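Extracellular solute-binding protein family 5 (PDB 4ONY) probably binds peptides or similar solutes in the periplasm and delivers them to an ABC transporter for uptake. Local coordinates at residues 493-504 and 528-537. Numbering follows the deposited sequence.
Sequences LSPGNEQWLRWG and IEALLAARNR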
loop_
_atom_site.group_PDB
_atom_site.type_symbol
_atom_site.label_atom_id
_atom_site.label_comp_id
_atom_site.label_asym_id
_atom_site.label_seq_id
_atom_site.Cartn_x
_atom_site.Cartn_y
_atom_site.Cartn_z
ATOM N N LEU A 493 2.361 -1.627 -6.945
ATOM C CA LEU A 493 2.763 -2.046 -8.274
ATOM C C LEU A 493 1.691 -1.713 -9.319
ATOM O O LEU A 493 1.912 -1.979 -10.478
ATOM C CB LEU A 493 3.045 -3.562 -8.301
ATOM C CG LEU A 493 4.391 -4.003 -7.730
ATOM C CD1 LEU A 493 4.619 -5.511 -7.813
ATOM C CD2 LEU A 493 5.559 -3.302 -8.402
ATOM N N SER A 494 0.573 -1.119 -8.919
ATOM C CA SER A 494 -0.526 -0.796 -9.845
ATOM C C SER A 494 -0.977 0.632 -9.702
ATOM O O SER A 494 -2.152 0.893 -9.417
ATOM C CB SER A 494 -1.705 -1.690 -9.498
ATOM O OG SER A 494 -1.266 -3.041 -9.558
ATOM N N PRO A 495 -0.031 1.594 -9.818
ATOM C CA PRO A 495 -0.494 2.952 -9.746
ATOM C C PRO A 495 -1.568 3.181 -10.817
ATOM O O PRO A 495 -1.475 2.670 -11.951
ATOM C CB PRO A 495 0.767 3.756 -9.975
ATOM C CG PRO A 495 1.660 2.869 -10.757
ATOM C CD PRO A 495 1.372 1.504 -10.193
ATOM N N GLY A 496 -2.598 3.917 -10.426
ATOM C CA GLY A 496 -3.756 4.182 -11.279
ATOM C C GLY A 496 -4.354 5.562 -11.021
ATOM O O GLY A 496 -3.626 6.563 -10.912
ATOM N N ASN A 497 -5.694 5.618 -10.953
ATOM C CA ASN A 497 -6.434 6.873 -10.873
ATOM C C ASN A 497 -6.075 7.745 -9.675
ATOM O O ASN A 497 -6.122 8.970 -9.787
ATOM C CB ASN A 497 -7.940 6.583 -10.850
ATOM C CG ASN A 497 -8.404 5.914 -12.144
ATOM O OD1 ASN A 497 -7.882 6.199 -13.222
ATOM N ND2 ASN A 497 -9.321 4.953 -12.031
ATOM N N GLU A 498 -5.678 7.122 -8.553
ATOM C CA GLU A 498 -5.250 7.876 -7.369
ATOM C C GLU A 498 -4.051 8.828 -7.663
ATOM O O GLU A 498 -3.837 9.815 -6.960
ATOM C CB GLU A 498 -5.003 6.935 -6.178
ATOM C CG GLU A 498 -3.659 6.187 -6.194
ATOM C CD GLU A 498 -3.528 5.180 -7.329
ATOM O OE1 GLU A 498 -4.577 4.679 -7.824
ATOM O OE2 GLU A 498 -2.383 4.870 -7.729
ATOM N N GLN A 499 -3.292 8.576 -8.727
ATOM C CA GLN A 499 -2.187 9.443 -9.025
ATOM C C GLN A 499 -2.627 10.888 -9.333
ATOM O O GLN A 499 -1.892 11.822 -9.019
ATOM C CB GLN A 499 -1.319 8.892 -10.161
ATOM C CG GLN A 499 -0.707 7.514 -9.948
ATOM C CD GLN A 499 0.191 7.406 -8.717
ATOM O OE1 GLN A 499 -0.058 6.570 -7.848
ATOM N NE2 GLN A 499 1.172 8.227 -8.620
ATOM N N TRP A 500 -3.829 11.082 -9.901
ATOM C CA TRP A 500 -4.333 12.411 -10.153
ATOM C C TRP A 500 -4.436 13.278 -8.899
ATOM O O TRP A 500 -4.187 14.459 -8.973
ATOM C CB TRP A 500 -5.717 12.379 -10.831
ATOM C CG TRP A 500 -5.717 11.883 -12.249
ATOM C CD1 TRP A 500 -6.387 10.792 -12.732
ATOM C CD2 TRP A 500 -5.029 12.453 -13.362
ATOM N NE1 TRP A 500 -6.113 10.635 -14.066
ATOM C CE2 TRP A 500 -5.323 11.673 -14.483
ATOM C CE3 TRP A 500 -4.198 13.578 -13.521
ATOM C CZ2 TRP A 500 -4.822 11.976 -15.771
ATOM C CZ3 TRP A 500 -3.679 13.869 -14.792
ATOM C CH2 TRP A 500 -4.006 13.064 -15.905
ATOM N N LEU A 501 -4.861 12.719 -7.777
ATOM C CA LEU A 501 -5.059 13.523 -6.569
ATOM C C LEU A 501 -3.769 13.716 -5.783
ATOM O O LEU A 501 -3.707 14.578 -4.889
ATOM C CB LEU A 501 -6.189 12.971 -5.693
ATOM C CG LEU A 501 -7.578 13.390 -6.221
ATOM C CD1 LEU A 501 -8.683 12.566 -5.580
ATOM C CD2 LEU A 501 -7.869 14.885 -5.983
ATOM N N ARG A 502 -2.733 12.975 -6.144
ATOM C CA ARG A 502 -1.423 13.172 -5.569
ATOM C C ARG A 502 -0.600 14.188 -6.305
ATOM O O ARG A 502 0.147 14.947 -5.680
ATOM C CB ARG A 502 -0.613 11.893 -5.616
ATOM C CG ARG A 502 -1.161 10.805 -4.756
ATOM C CD ARG A 502 -0.301 9.552 -4.858
ATOM N NE ARG A 502 -0.909 8.508 -4.036
ATOM C CZ ARG A 502 -0.386 7.320 -3.832
ATOM N NH1 ARG A 502 0.752 6.986 -4.409
ATOM N NH2 ARG A 502 -1.036 6.454 -3.084
ATOM N N TRP A 503 -0.636 14.114 -7.637
ATOM C CA TRP A 503 0.318 14.828 -8.502
ATOM C C TRP A 503 -0.296 15.663 -9.650
ATOM O O TRP A 503 0.414 16.450 -10.279
ATOM C CB TRP A 503 1.257 13.807 -9.163
ATOM C CG TRP A 503 1.924 12.860 -8.252
ATOM C CD1 TRP A 503 1.761 11.509 -8.192
ATOM C CD2 TRP A 503 2.932 13.183 -7.279
ATOM N NE1 TRP A 503 2.607 10.975 -7.218
ATOM C CE2 TRP A 503 3.341 11.974 -6.669
ATOM C CE3 TRP A 503 3.537 14.373 -6.883
ATOM C CZ2 TRP A 503 4.310 11.923 -5.670
ATOM C CZ3 TRP A 503 4.540 14.323 -5.894
ATOM C CH2 TRP A 503 4.899 13.105 -5.301
ATOM N N GLY A 504 -1.598 15.484 -9.910
ATOM C CA GLY A 504 -2.233 16.084 -11.039
ATOM C C GLY A 504 -2.356 17.578 -10.887
ATOM O O GLY A 504 -2.582 18.090 -9.779
ATOM N N ILE A 528 0.936 10.416 -16.284
ATOM C CA ILE A 528 -0.218 9.770 -15.651
ATOM C C ILE A 528 -1.178 9.268 -16.770
ATOM O O ILE A 528 -1.673 8.105 -16.719
ATOM C CB ILE A 528 -0.958 10.684 -14.666
ATOM C CG1 ILE A 528 -0.063 11.016 -13.475
ATOM C CG2 ILE A 528 -2.264 10.028 -14.155
ATOM C CD1 ILE A 528 -0.611 12.152 -12.603
ATOM N N GLU A 529 -1.415 10.107 -17.762
ATOM C CA GLU A 529 -2.244 9.666 -18.898
ATOM C C GLU A 529 -1.655 8.421 -19.553
ATOM O O GLU A 529 -2.374 7.495 -19.858
ATOM C CB GLU A 529 -2.419 10.765 -19.943
ATOM C CG GLU A 529 -3.207 11.947 -19.427
ATOM C CD GLU A 529 -3.116 13.171 -20.307
ATOM O OE1 GLU A 529 -2.903 12.981 -21.553
ATOM O OE2 GLU A 529 -3.296 14.285 -19.738
ATOM N N ALA A 530 -0.334 8.425 -19.761
ATOM C CA ALA A 530 0.324 7.327 -20.418
ATOM C C ALA A 530 0.230 6.053 -19.592
ATOM O O ALA A 530 -0.029 5.006 -20.139
ATOM C CB ALA A 530 1.781 7.663 -20.685
ATOM N N LEU A 531 0.422 6.125 -18.276
ATOM C CA LEU A 531 0.338 4.887 -17.482
ATOM C C LEU A 531 -1.087 4.361 -17.442
ATOM O O LEU A 531 -1.305 3.143 -17.447
ATOM C CB LEU A 531 0.974 4.995 -16.085
ATOM C CG LEU A 531 0.273 5.842 -15.030
ATOM C CD1 LEU A 531 -0.721 5.022 -14.234
ATOM C CD2 LEU A 531 1.244 6.480 -14.089
ATOM N N LEU A 532 -2.054 5.243 -17.497
ATOM C CA LEU A 532 -3.432 4.818 -17.591
ATOM C C LEU A 532 -3.811 4.271 -18.978
ATOM O O LEU A 532 -4.658 3.443 -19.052
ATOM C CB LEU A 532 -4.372 5.948 -17.190
ATOM C CG LEU A 532 -4.296 6.388 -15.733
ATOM C CD1 LEU A 532 -5.082 7.673 -15.491
ATOM C CD2 LEU A 532 -4.869 5.291 -14.850
ATOM N N ALA A 533 -3.193 4.758 -20.048
ATOM C CA ALA A 533 -3.469 4.280 -21.413
ATOM C C ALA A 533 -2.798 2.938 -21.685
ATOM O O ALA A 533 -3.213 2.234 -22.571
ATOM C CB ALA A 533 -3.007 5.324 -22.457
ATOM N N ALA A 534 -1.790 2.574 -20.910
ATOM C CA ALA A 534 -0.963 1.393 -21.182
ATOM C C ALA A 534 -1.811 0.139 -21.117
ATOM O O ALA A 534 -2.589 -0.009 -20.215
ATOM C CB ALA A 534 0.172 1.274 -20.181
ATOM N N ARG A 535 -1.673 -0.722 -22.093
ATOM C CA ARG A 535 -2.417 -1.963 -22.143
ATOM C C ARG A 535 -1.580 -3.213 -21.965
ATOM O O ARG A 535 -2.131 -4.329 -21.928
ATOM C CB ARG A 535 -3.155 -2.052 -23.471
ATOM C CG ARG A 535 -4.251 -0.986 -23.551
ATOM C CD ARG A 535 -5.393 -1.517 -24.357
ATOM N NE ARG A 535 -6.354 -0.498 -24.679
ATOM C CZ ARG A 535 -7.417 -0.737 -25.420
ATOM N NH1 ARG A 535 -7.638 -1.956 -25.901
ATOM N NH2 ARG A 535 -8.268 0.235 -25.672
ATOM N N ASN A 536 -0.264 -3.079 -21.918
ATOM C CA ASN A 536 0.531 -4.234 -21.602
ATOM C C ASN A 536 1.545 -3.846 -20.539
ATOM O O ASN A 536 1.801 -2.646 -20.350
ATOM C CB ASN A 536 1.182 -4.761 -22.879
ATOM C CG ASN A 536 2.132 -3.751 -23.501
ATOM O OD1 ASN A 536 3.167 -3.412 -22.939
ATOM N ND2 ASN A 536 1.762 -3.251 -24.653
ATOM N N ARG A 537 2.103 -4.839 -19.854
ATOM C CA ARG A 537 2.966 -4.583 -18.688
ATOM C C ARG A 537 4.246 -3.796 -19.099
ATOM O O ARG A 537 4.669 -2.943 -18.374
ATOM C CB ARG A 537 3.204 -5.887 -17.853
ATOM C CG ARG A 537 3.822 -5.703 -16.453
ATOM C CD ARG A 537 2.918 -5.138 -15.358
ATOM N NE ARG A 537 3.670 -4.587 -14.226
ATOM C CZ ARG A 537 3.150 -3.856 -13.219
ATOM N NH1 ARG A 537 1.848 -3.591 -13.170
ATOM N NH2 ARG A 537 3.925 -3.351 -12.219
#
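Ile528 packs over one face of the indole of Trp500: its CG2 methyl stands 3.6 Å from the centroid of the six-membered ring and 15° off the ring normal, which meets the geometry of a CH-pi contact. With CG2 anti to the backbone N, the other branch runs on to CD1, which lies 3.8 Å from Gln499 O. This is the tight, largely buried part. One helical turn on, Leu531 sends CD1 to 3.4 Å from Pro495 O, and Leu532 CD2 comes to the backbone of Gly496, where the chains are closest (6.4 Å between the CA atoms of Gly496 and Leu532). The outer side is looser: the exposed Glu529 merely brings CG to the edge of the indole, 3.8 Å from Trp500 CH2, and Asn497, beside Leu532, directs its amide nitrogen to Asp178.

At the far end Arg537, bent at chi2 (74°), grips Leu493 O end-on, through NH1 at 3.1 Å and NH2 at 3.0 Å. This one oxygen, in the guanidinium plane, accepts both hydrogen bonds; NH2 lies in the carbonyl plane, on a lone pair, while NH1 is tilted from it. The short helix 499-503 runs nearly antiparallel to helix 528-533 (168°, axes 11.6 Å apart). Helix 537-553 covers Pro495 and Leu531, and Trp503 joins the helix pair to strand 484-489 of the six-stranded mixed sheet.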